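Local coordinates for recombination protein recR (Deinococcus radiodurans, PDB 1VDD) that takes part in homologous recombinational DNA repair, forming a ring-shaped assembly and probably acting together with RecF and RecO, at the interface of chains A and B. Coordinates in Å, arbitrary orientation; residue numbers count along the deposited sequence, not the author numbering. Chains: chain A/B, Recombination protein recR.

The interface of chains A and B. Residues chain A 93-94, 97, 140, 168; chain B 178, 186, 190.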
ATOM      1  N   ALA A  93       5.341  20.306  14.160  1.00 49.10           N
ATOM      2  CA  ALA A  93       5.923  18.999  14.460  1.00 48.15           C
ATOM      3  C   ALA A  93       6.897  19.073  15.632  1.00 47.33           C
ATOM      4  O   ALA A  93       6.814  18.268  16.556  1.00 47.11           O
ATOM      5  CB  ALA A  93       6.625  18.446  13.225  1.00 46.33           C
ATOM      6  N   LEU A  94       7.814  20.038  15.596  1.00 48.31           N
ATOM      7  CA  LEU A  94       8.784  20.203  16.676  1.00 48.54           C
ATOM      8  C   LEU A  94       8.169  20.895  17.882  1.00 49.73           C
ATOM      9  O   LEU A  94       8.825  21.037  18.913  1.00 57.04           O
ATOM     10  CB  LEU A  94      10.009  21.003  16.210  1.00 45.08           C
ATOM     11  CG  LEU A  94      10.833  20.393  15.075  1.00 52.36           C
ATOM     12  CD1 LEU A  94      12.037  21.274  14.785  1.00 51.97           C
ATOM     13  CD2 LEU A  94      11.275  18.983  15.462  1.00 56.97           C
ATOM     14  N   SER A  97       6.011  18.263  19.910  1.00 62.12           N
ATOM     15  CA  SER A  97       7.008  17.283  20.308  1.00 59.20           C
ATOM     16  C   SER A  97       7.327  17.370  21.798  1.00 60.12           C
ATOM     17  O   SER A  97       8.123  16.576  22.314  1.00 55.01           O
ATOM     18  CB  SER A  97       8.284  17.482  19.489  1.00 57.97           C
ATOM     19  OG  SER A  97       9.268  16.532  19.841  1.00 53.92           O
ATOM     20  N   ALA A 140      17.505  22.365  11.941  1.00 35.76           N
ATOM     21  CA  ALA A 140      16.517  21.311  11.821  1.00 36.14           C
ATOM     22  C   ALA A 140      15.933  21.193  10.430  1.00 36.41           C
ATOM     23  O   ALA A 140      14.734  20.959  10.277  1.00 39.97           O
ATOM     24  CB  ALA A 140      15.414  21.521  12.828  1.00 31.31           C
ATOM     25  N   ILE A 168      20.254  18.531  14.176  1.00 35.17           N
ATOM     26  CA  ILE A 168      19.480  17.499  14.853  1.00 33.34           C
ATOM     27  C   ILE A 168      20.123  16.150  14.554  1.00 36.57           C
ATOM     28  O   ILE A 168      20.810  15.992  13.551  1.00 34.59           O
ATOM     29  CB  ILE A 168      17.985  17.520  14.424  1.00 34.82           C
ATOM     30  CG1 ILE A 168      17.849  17.391  12.907  1.00 35.64           C
ATOM     31  CG2 ILE A 168      17.346  18.812  14.865  1.00 28.84           C
ATOM     32  CD1 ILE A 168      16.411  17.437  12.444  1.00 43.04           C
TER
ATOM     33  N   LEU B 178      11.067  16.690   8.425  1.00 32.33           N
ATOM     34  CA  LEU B 178      10.424  16.683   9.729  1.00 35.99           C
ATOM     35  C   LEU B 178       8.894  16.586   9.687  1.00 43.43           C
ATOM     36  O   LEU B 178       8.272  16.010  10.594  1.00 40.24           O
ATOM     37  CB  LEU B 178      10.838  17.922  10.522  1.00 29.82           C
ATOM     38  CG  LEU B 178      12.329  18.166  10.776  1.00 26.39           C
ATOM     39  CD1 LEU B 178      12.430  19.088  11.988  1.00 17.90           C
ATOM     40  CD2 LEU B 178      13.093  16.863  11.034  1.00 29.01           C
ATOM     41  N   LEU B 186      11.378  13.146  16.526  1.00 34.04           N
ATOM     42  CA  LEU B 186      11.793  14.548  16.400  1.00 36.18           C
ATOM     43  C   LEU B 186      12.309  15.059  17.737  1.00 35.58           C
ATOM     44  O   LEU B 186      13.315  15.780  17.796  1.00 34.94           O
ATOM     45  CB  LEU B 186      10.623  15.425  15.958  1.00 36.22           C
ATOM     46  CG  LEU B 186      10.298  15.375  14.472  1.00 42.06           C
ATOM     47  CD1 LEU B 186       8.889  15.877  14.245  1.00 38.12           C
ATOM     48  CD2 LEU B 186      11.317  16.191  13.698  1.00 32.00           C
ATOM     49  N   LEU B 190      16.015  16.332  18.565  1.00 36.00           N
ATOM     50  CA  LEU B 190      16.404  17.644  19.092  1.00 35.20           C
ATOM     51  C   LEU B 190      17.281  17.551  20.343  1.00 35.72           C
ATOM     52  O   LEU B 190      18.266  18.279  20.486  1.00 35.95           O
ATOM     53  CB  LEU B 190      15.160  18.474  19.419  1.00 35.30           C
ATOM     54  CG  LEU B 190      14.795  19.619  18.464  1.00 40.68           C
ATOM     55  CD1 LEU B 190      13.490  20.256  18.914  1.00 36.23           C
ATOM     56  CD2 LEU B 190      15.918  20.658  18.427  1.00 40.75           C
TER
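A:Leu94 and B:Leu186 meet at about a right angle, and the methyl CD2 of A:Leu94 comes within 3.3 Å of CD2 of B:Leu186. The same A:Leu94 methyl also lies beside CB of B:Leu186, so it packs along the root of that side chain as well as against its end. With CG of A:Leu94 anti to its carbonyl carbon (chi1 -61°), the fork reaches out from the loop just after helix 88-93 and splits between two partners. Its other branch, CD1, turns to B:Leu178 and touches that residue's CD1 at 3.6 Å, the two side chains running aslant. An alanine in place of A:Leu94 removes both branches and would probably open a gap on the chain A side of B:Leu178 and B:Leu186, leaving their methyls freer to turn. The other methyl of B:Leu186, CD1, diverges from the first and lies on CB of A:Ala93 at 3.6 Å. B:Leu178 is forked too: its CD2 meets CD1 of A:Ile168 tip to tip at 3.7 Å, while its CD1 also rests near the carbonyl O and CB of A:Ala140. B:Leu190, one turn on from B:Leu186 in helix 183-191, borders the patch more loosely, its CD2 4.3 Å from CG2 of A:Ile168. This apolar patch seats the C-terminal 3-10 helix 178-180 and helix 183-191 of one subunit against the Toprim domain of the other; the contact recurs with the chains exchanged, which probably helps hold the ring together.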